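Local atomic coordinates of sensor protein pfeS (Pseudomonas aeruginosa, PDB entry 3KYZ), a protein that serves as the sensor histidine kinase of the PfeR/PfeS two-component system and may activate its partner PfeR by phosphorylation. Residues 25-30 with 101-106; 55-60 with 114-119. All coordinates share one frame; numbering follows the deposited sequence.

Contact 1 (25-30 with 101-106); sequences DYARQA and VSIEFP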
ATOM      1  N   ASP A  25      20.344  -3.797  -3.253  1.00 13.96           N
ATOM      2  CA  ASP A  25      20.964  -4.488  -4.374  1.00 15.22           C
ATOM      3  C   ASP A  25      19.993  -5.497  -4.993  1.00 13.67           C
ATOM      4  O   ASP A  25      19.987  -5.691  -6.206  1.00 14.07           O
ATOM      5  CB  ASP A  25      22.272  -5.171  -3.961  1.00 15.85           C
ATOM      6  CG  ASP A  25      22.875  -5.969  -5.092  1.00 20.85           C
ATOM      7  OD1 ASP A  25      23.572  -5.373  -5.935  1.00 25.64           O
ATOM      8  OD2 ASP A  25      22.626  -7.188  -5.153  1.00 24.05           O
ATOM      9  N   TYR A  26      19.168  -6.135  -4.163  1.00 13.05           N
ATOM     10  CA  TYR A  26      18.149  -7.038  -4.689  1.00 11.65           C
ATOM     11  C   TYR A  26      17.171  -6.300  -5.606  1.00 12.46           C
ATOM     12  O   TYR A  26      16.718  -6.859  -6.610  1.00 13.35           O
ATOM     13  CB  TYR A  26      17.364  -7.721  -3.570  1.00 11.74           C
ATOM     14  CG  TYR A  26      18.057  -8.890  -2.891  1.00 13.66           C
ATOM     15  CD1 TYR A  26      18.817  -9.812  -3.618  1.00 15.64           C
ATOM     16  CD2 TYR A  26      17.903  -9.099  -1.527  1.00 14.29           C
ATOM     17  CE1 TYR A  26      19.416 -10.894  -2.991  1.00 15.87           C
ATOM     18  CE2 TYR A  26      18.504 -10.172  -0.889  1.00 15.03           C
ATOM     19  CZ  TYR A  26      19.257 -11.069  -1.624  1.00 17.53           C
ATOM     20  OH  TYR A  26      19.835 -12.144  -0.991  1.00 18.67           O
ATOM     21  N   ALA A  27      16.835  -5.058  -5.260  1.00 11.76           N
ATOM     22  CA  ALA A  27      15.927  -4.259  -6.102  1.00 11.77           C
ATOM     23  C   ALA A  27      16.568  -3.937  -7.451  1.00 12.67           C
ATOM     24  O   ALA A  27      15.890  -3.936  -8.486  1.00 12.98           O
ATOM     25  CB  ALA A  27      15.483  -2.976  -5.397  1.00 12.50           C
ATOM     26  N   ARG A  28      17.872  -3.670  -7.435  1.00 12.31           N
ATOM     27  CA  ARG A  28      18.622  -3.460  -8.672  1.00 12.92           C
ATOM     28  C   ARG A  28      18.585  -4.729  -9.527  1.00 12.61           C
ATOM     29  O   ARG A  28      18.337  -4.665 -10.739  1.00 12.94           O
ATOM     30  CB  ARG A  28      20.076  -3.066  -8.375  1.00 16.04           C
ATOM     31  CG  ARG A  28      20.919  -2.863  -9.635  1.00 21.29           C
ATOM     32  CD  ARG A  28      22.412  -2.878  -9.340  1.00 26.55           C
ATOM     33  NE  ARG A  28      22.846  -4.107  -8.675  1.00 30.68           N
ATOM     34  CZ  ARG A  28      23.096  -5.258  -9.297  1.00 31.90           C
ATOM     35  NH1 ARG A  28      22.939  -5.357 -10.608  1.00 35.97           N
ATOM     36  NH2 ARG A  28      23.495  -6.319  -8.605  1.00 30.97           N
ATOM     37  N   GLN A  29      18.811  -5.883  -8.893  1.00 13.01           N
ATOM     38  CA  GLN A  29      18.753  -7.164  -9.600  1.00 12.90           C
ATOM     39  C   GLN A  29      17.348  -7.437 -10.130  1.00 13.07           C
ATOM     40  O   GLN A  29      17.184  -7.954 -11.234  1.00 13.69           O
ATOM     41  CB  GLN A  29      19.159  -8.326  -8.691  1.00 14.12           C
ATOM     42  CG  GLN A  29      20.595  -8.316  -8.228  1.00 15.21           C
ATOM     43  CD  GLN A  29      20.911  -9.550  -7.423  1.00 17.95           C
ATOM     44  OE1 GLN A  29      20.516 -10.661  -7.793  1.00 21.95           O
ATOM     45  NE2 GLN A  29      21.615  -9.372  -6.316  1.00 20.24           N
ATOM     46  N   ALA A  30      16.337  -7.105  -9.332  1.00 12.06           N
ATOM     47  CA  ALA A  30      14.945  -7.290  -9.741  1.00 12.39           C
ATOM     48  C   ALA A  30      14.651  -6.471 -10.994  1.00 13.12           C
ATOM     49  O   ALA A  30      14.048  -6.966 -11.954  1.00 12.73           O
ATOM     50  CB  ALA A  30      14.003  -6.876  -8.615  1.00 11.55           C
ATOM     51  N   VAL A 101       8.748  -4.660   3.048  1.00 10.91           N
ATOM     52  CA  VAL A 101       9.649  -3.586   2.667  1.00 11.77           C
ATOM     53  C   VAL A 101       9.506  -3.273   1.181  1.00 11.44           C
ATOM     54  O   VAL A 101       9.562  -4.174   0.338  1.00 12.51           O
ATOM     55  CB  VAL A 101      11.110  -3.960   2.988  1.00 12.48           C
ATOM     56  CG1 VAL A 101      12.050  -2.818   2.624  1.00 13.27           C
ATOM     57  CG2 VAL A 101      11.243  -4.334   4.463  1.00 15.48           C
ATOM     58  N   SER A 102       9.298  -1.992   0.880  1.00 11.29           N
ATOM     59  CA  SER A 102       9.116  -1.500  -0.480  1.00 11.14           C
ATOM     60  C   SER A 102      10.407  -0.851  -0.959  1.00 10.55           C
ATOM     61  O   SER A 102      10.925   0.065  -0.313  1.00 11.88           O
ATOM     62  CB  SER A 102       8.008  -0.447  -0.486  1.00 10.93           C
ATOM     63  OG  SER A 102       7.826   0.129  -1.765  1.00 12.40           O
ATOM     64  N   ILE A 103      10.931  -1.323  -2.084  1.00 10.56           N
ATOM     65  CA  ILE A 103      12.195  -0.810  -2.617  1.00 11.56           C
ATOM     66  C   ILE A 103      12.055  -0.515  -4.110  1.00 11.12           C
ATOM     67  O   ILE A 103      11.938  -1.428  -4.934  1.00 12.03           O
ATOM     68  CB  ILE A 103      13.364  -1.799  -2.404  1.00 12.17           C
ATOM     69  CG1 ILE A 103      13.372  -2.363  -0.975  1.00 13.21           C
ATOM     70  CG2 ILE A 103      14.698  -1.122  -2.751  1.00 13.70           C
ATOM     71  CD1 ILE A 103      14.265  -3.608  -0.801  1.00 15.45           C
ATOM     72  N   GLU A 104      12.059   0.765  -4.459  1.00 12.49           N
ATOM     73  CA  GLU A 104      11.867   1.170  -5.847  1.00 14.16           C
ATOM     74  C   GLU A 104      12.937   0.574  -6.754  1.00 14.69           C
ATOM     75  O   GLU A 104      14.090   0.413  -6.350  1.00 13.93           O
ATOM     76  CB  GLU A 104      11.908   2.700  -5.961  1.00 16.46           C
ATOM     77  CG  GLU A 104      13.303   3.295  -5.711  1.00 19.85           C
ATOM     78  CD  GLU A 104      13.345   4.818  -5.821  1.00 24.62           C
ATOM     79  OE1 GLU A 104      12.273   5.448  -5.801  1.00 28.19           O
ATOM     80  OE2 GLU A 104      14.456   5.388  -5.922  1.00 27.21           O
ATOM     81  N   PHE A 105      12.558   0.256  -7.984  1.00 13.09           N
ATOM     82  CA  PHE A 105      13.562  -0.027  -9.006  1.00 12.95           C
ATOM     83  C   PHE A 105      14.470   1.206  -9.100  1.00 14.88           C
ATOM     84  O   PHE A 105      13.976   2.326  -9.252  1.00 15.65           O
ATOM     85  CB  PHE A 105      12.901  -0.269 -10.360  1.00 14.24           C
ATOM     86  CG  PHE A 105      12.245  -1.622 -10.501  1.00 14.11           C
ATOM     87  CD1 PHE A 105      12.293  -2.564  -9.485  1.00 14.03           C
ATOM     88  CD2 PHE A 105      11.570  -1.941 -11.672  1.00 16.02           C
ATOM     89  CE1 PHE A 105      11.688  -3.809  -9.647  1.00 15.27           C
ATOM     90  CE2 PHE A 105      10.968  -3.171 -11.840  1.00 16.10           C
ATOM     91  CZ  PHE A 105      11.028  -4.111 -10.829  1.00 14.68           C
ATOM     92  N   PRO A 106      15.798   1.015  -9.014  1.00 14.34           N
ATOM     93  CA  PRO A 106      16.669   2.196  -8.926  1.00 15.83           C
ATOM     94  C   PRO A 106      16.808   2.995 -10.226  1.00 16.40           C
ATOM     95  O   PRO A 106      16.886   4.226 -10.179  1.00 18.98           O
ATOM     96  CB  PRO A 106      18.020   1.601  -8.504  1.00 17.27           C
ATOM     97  CG  PRO A 106      17.977   0.173  -8.991  1.00 15.28           C
ATOM     98  CD  PRO A 106      16.537  -0.239  -8.776  1.00 14.35           C
TER
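Ala27 and Phe105 bring their CA atoms within 5.7 Å of each other, and Arg28 and Pro106 come almost as near, so a single turn of helix 17-53 leans on the place where strand 100-104 runs out into a loop. No hydrogen bond joins the segments; the 254 Å² they bury is van der Waals contact. Ala27 lies at the middle. Its CB points at the strand and meets Ile103 CG2 at 3.3 Å, tighter than usual for two carbons. The Ile103 torsion (chi1 -46°) sets CG1 beside the backbone N and CG2 anti to it, and CG2 is the branch that touches. Glu104 approaches Ala27 CB with its carbonyl O. The arrangement is helix-on-sheet packing within the sensor domain, a member of the Cache clan predicted to lie in the periplasm: the helix lies against one side of the sheet, and Leu114 of strand 113-117 also touches Ala27. Past the strand end, Phe105 carries its ring to Ala30, where CE1 lies 4.0 Å from Ala30 CB, while CD1 of that ring is near the Ala27 carbonyl O. The Pro106 ring lies over the helix backbone at Arg28: its CG is 3.7 Å from Arg28 CA and also touches Arg28 CB. The rest of Arg28 turns from the loop and grips Asp25 side-on in a salt bridge. Arg28 NE and NH2 both reach Asp25 OD1 from one face of the carboxylate, NH2 at 2.8 Å, and the oxygen lies in the guanidinium plane. Asp25 OD2 accepts from Gln29 NE2 at 2.7 Å.

Contact 2 (55-60 with 114-119); sequences TWVALV and LVIQLP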
ATOM      1  N   THR A  55      11.348 -16.091   2.310  1.00 14.04           N
ATOM      2  CA  THR A  55      10.421 -15.028   2.651  1.00 14.86           C
ATOM      3  C   THR A  55       9.581 -14.649   1.439  1.00 14.00           C
ATOM      4  O   THR A  55       9.951 -14.948   0.293  1.00 14.36           O
ATOM      5  CB  THR A  55      11.174 -13.787   3.176  1.00 14.01           C
ATOM      6  OG1 THR A  55      10.250 -12.908   3.829  1.00 15.14           O
ATOM      7  CG2 THR A  55      11.878 -13.043   2.045  1.00 14.29           C
ATOM      8  N   TRP A  56       8.448 -14.004   1.688  1.00 12.59           N
ATOM      9  CA  TRP A  56       7.583 -13.577   0.597  1.00 11.31           C
ATOM     10  C   TRP A  56       8.224 -12.442  -0.208  1.00 12.43           C
ATOM     11  O   TRP A  56       8.789 -11.506   0.356  1.00 13.34           O
ATOM     12  CB  TRP A  56       6.215 -13.147   1.122  1.00 11.74           C
ATOM     13  CG  TRP A  56       5.236 -12.847   0.021  1.00 12.34           C
ATOM     14  CD1 TRP A  56       4.508 -13.753  -0.696  1.00 15.15           C
ATOM     15  CD2 TRP A  56       4.882 -11.556  -0.487  1.00 12.20           C
ATOM     16  NE1 TRP A  56       3.715 -13.105  -1.616  1.00 14.42           N
ATOM     17  CE2 TRP A  56       3.932 -11.756  -1.512  1.00 12.82           C
ATOM     18  CE3 TRP A  56       5.277 -10.252  -0.178  1.00 15.14           C
ATOM     19  CZ2 TRP A  56       3.366 -10.700  -2.222  1.00 15.06           C
ATOM     20  CZ3 TRP A  56       4.714  -9.209  -0.879  1.00 16.88           C
ATOM     21  CH2 TRP A  56       3.766  -9.436  -1.891  1.00 15.75           C
ATOM     22  N   VAL A  57       8.110 -12.532  -1.530  1.00 11.66           N
ATOM     23  CA  VAL A  57       8.672 -11.540  -2.432  1.00 12.05           C
ATOM     24  C   VAL A  57       7.662 -11.251  -3.533  1.00 12.52           C
ATOM     25  O   VAL A  57       6.939 -12.157  -3.964  1.00 14.90           O
ATOM     26  CB  VAL A  57       9.977 -12.069  -3.090  1.00 12.03           C
ATOM     27  CG1 VAL A  57      10.445 -11.128  -4.196  1.00 14.93           C
ATOM     28  CG2 VAL A  57      11.052 -12.268  -2.037  1.00 12.63           C
ATOM     29  N   ALA A  58       7.601  -9.999  -3.984  1.00 11.90           N
ATOM     30  CA  ALA A  58       6.835  -9.662  -5.185  1.00 11.30           C
ATOM     31  C   ALA A  58       7.548  -8.565  -5.967  1.00 10.65           C
ATOM     32  O   ALA A  58       8.243  -7.736  -5.378  1.00 12.58           O
ATOM     33  CB  ALA A  58       5.407  -9.222  -4.830  1.00 14.20           C
ATOM     34  N   LEU A  59       7.405  -8.588  -7.289  1.00 11.53           N
ATOM     35  CA  LEU A  59       7.804  -7.467  -8.128  1.00 10.02           C
ATOM     36  C   LEU A  59       6.510  -6.875  -8.629  1.00 11.46           C
ATOM     37  O   LEU A  59       5.713  -7.575  -9.242  1.00 11.52           O
ATOM     38  CB  LEU A  59       8.653  -7.937  -9.316  1.00 13.22           C
ATOM     39  CG  LEU A  59      10.138  -8.163  -9.015  1.00 12.99           C
ATOM     40  CD1 LEU A  59      10.319  -9.257  -7.968  1.00 17.95           C
ATOM     41  CD2 LEU A  59      10.890  -8.503 -10.288  1.00 15.69           C
ATOM     42  N   VAL A  60       6.276  -5.599  -8.344  1.00 10.81           N
ATOM     43  CA  VAL A  60       5.003  -4.992  -8.749  1.00 12.84           C
ATOM     44  C   VAL A  60       5.207  -3.726  -9.556  1.00 11.16           C
ATOM     45  O   VAL A  60       6.213  -3.025  -9.391  1.00 11.65           O
ATOM     46  CB  VAL A  60       4.041  -4.727  -7.563  1.00 15.72           C
ATOM     47  CG1 VAL A  60       3.746  -6.020  -6.807  1.00 14.96           C
ATOM     48  CG2 VAL A  60       4.595  -3.682  -6.632  1.00 17.71           C
ATOM     49  N   LEU A 114      10.545  -3.658  -5.970  1.00 10.63           N
ATOM     50  CA  LEU A 114      10.668  -4.930  -5.279  1.00 10.79           C
ATOM     51  C   LEU A 114       9.979  -4.796  -3.926  1.00 10.77           C
ATOM     52  O   LEU A 114      10.175  -3.804  -3.215  1.00 13.10           O
ATOM     53  CB  LEU A 114      12.146  -5.276  -5.072  1.00 11.28           C
ATOM     54  CG  LEU A 114      12.438  -6.489  -4.180  1.00 13.59           C
ATOM     55  CD1 LEU A 114      11.903  -7.757  -4.812  1.00 14.82           C
ATOM     56  CD2 LEU A 114      13.935  -6.621  -3.920  1.00 14.79           C
ATOM     57  N   VAL A 115       9.146  -5.776  -3.587  1.00 10.26           N
ATOM     58  CA  VAL A 115       8.597  -5.879  -2.242  1.00 10.27           C
ATOM     59  C   VAL A 115       9.121  -7.174  -1.625  1.00 10.73           C
ATOM     60  O   VAL A 115       9.046  -8.245  -2.235  1.00 12.17           O
ATOM     61  CB  VAL A 115       7.056  -5.875  -2.242  1.00 10.77           C
ATOM     62  CG1 VAL A 115       6.522  -6.045  -0.812  1.00 12.62           C
ATOM     63  CG2 VAL A 115       6.536  -4.584  -2.857  1.00 11.60           C
ATOM     64  N   ILE A 116       9.679  -7.074  -0.425  1.00 11.56           N
ATOM     65  CA  ILE A 116      10.184  -8.250   0.268  1.00 11.52           C
ATOM     66  C   ILE A 116       9.741  -8.194   1.719  1.00 11.98           C
ATOM     67  O   ILE A 116       9.915  -7.173   2.379  1.00 14.02           O
ATOM     68  CB  ILE A 116      11.730  -8.379   0.135  1.00 11.93           C
ATOM     69  CG1 ILE A 116      12.244  -9.648   0.821  1.00 13.79           C
ATOM     70  CG2 ILE A 116      12.454  -7.137   0.667  1.00 14.81           C
ATOM     71  CD1 ILE A 116      13.655 -10.022   0.370  1.00 16.16           C
ATOM     72  N   GLN A 117       9.137  -9.268   2.215  1.00 12.22           N
ATOM     73  CA  GLN A 117       8.851  -9.315   3.643  1.00 12.67           C
ATOM     74  C   GLN A 117      10.194  -9.476   4.351  1.00 12.58           C
ATOM     75  O   GLN A 117      10.994 -10.338   3.995  1.00 13.47           O
ATOM     76  CB  GLN A 117       7.907 -10.454   4.022  1.00 13.12           C
ATOM     77  CG  GLN A 117       7.455 -10.347   5.479  1.00 15.54           C
ATOM     78  CD  GLN A 117       6.265 -11.223   5.818  1.00 15.23           C
ATOM     79  OE1 GLN A 117       6.036 -12.251   5.186  1.00 17.05           O
ATOM     80  NE2 GLN A 117       5.493 -10.809   6.825  1.00 17.20           N
ATOM     81  N   LEU A 118      10.456  -8.623   5.331  1.00 12.37           N
ATOM     82  CA  LEU A 118      11.775  -8.590   5.961  1.00 14.10           C
ATOM     83  C   LEU A 118      12.161  -9.963   6.499  1.00 14.77           C
ATOM     84  O   LEU A 118      11.414 -10.547   7.272  1.00 15.10           O
ATOM     85  CB  LEU A 118      11.789  -7.580   7.111  1.00 15.87           C
ATOM     86  CG  LEU A 118      13.183  -7.269   7.652  1.00 16.72           C
ATOM     87  CD1 LEU A 118      13.977  -6.459   6.633  1.00 15.78           C
ATOM     88  CD2 LEU A 118      13.082  -6.526   8.967  1.00 20.57           C
ATOM     89  N   PRO A 119      13.327 -10.489   6.090  1.00 16.26           N
ATOM     90  CA  PRO A 119      13.792 -11.739   6.706  1.00 17.70           C
ATOM     91  C   PRO A 119      13.964 -11.579   8.214  1.00 19.86           C
ATOM     92  O   PRO A 119      14.461 -10.552   8.674  1.00 20.89           O
ATOM     93  CB  PRO A 119      15.154 -11.971   6.042  1.00 19.33           C
ATOM     94  CG  PRO A 119      15.031 -11.308   4.714  1.00 19.08           C
ATOM     95  CD  PRO A 119      14.195 -10.067   4.975  1.00 17.69           C
TER
HETATM   96  O   HOH W   1       9.966 -12.802   6.535  1.00 18.99           O
HETATM   97  O   HOH W   2       7.358 -14.515   4.399  1.00 18.47           O
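Val57 faces Ile116 and Ala58 faces Val115 in an antiparallel strand pair, 57-60 against 114-117, that joins the edge strand to the central strand of the three-stranded sheet within this chain of the sensor domain; the axes approach to 4.8 Å with their directions 162° apart. The backbone bonds fix the register. Ala58 and Val115 form the hydrogen-bonded pair, with Val115 N to Ala58 O at 2.8 Å and Ala58 N returning to Val115 O; beyond it, Gln117 N donates to Trp56 O. Apolar contacts divide between the two faces. On the face bearing Val57, Leu59, Leu114 and Ile116, Leu114 CD1 touches Val57 CG1 at 3.7 Å and Leu59 CD1 at 3.8 Å. On the other, Val115 CG1 meets the edge of the Trp56 indole near its plane, 3.6 Å from CZ3, while the indole nitrogen NE1 is hydrogen-bonded to Glu76 OE2. Polar side-chain and water links gather where residues 55-56 lie beside Gln117 and Leu118. Water 2 bridges Trp56 N and Gln117 OE1, and Gln117 NE2 is hydrogen-bonded to Leu98 O. Thr55 OG1, held anti to its own backbone N (chi1 -165°), donates to Gln117 O at 2.7 Å from above the carbonyl plane and accepts from water 1, which also donates to Leu118 O.

In the fold
The centres of contacts 1 and 2 lie 10 Å apart, and both reach the same antiparallel sheet, whose strands run in the order 57-60, 113-117, 100-104. Strand 113-117 is thus the middle one: contact 2, which is buried, pairs it with one outer strand, while the helix of contact 1, only partly buried, leans on the end of the other. Direct links join them, since Ile103 O lies 2.8 Å from Leu114 N, a probable hydrogen bond, and Leu114 CD2 packs on Tyr26 CB. Along the chain the segments alternate, 25-30, 55-60, 101-106, 114-119, so the two contacts join sequence-distant parts of the sensor domain, which is predicted to be periplasmic.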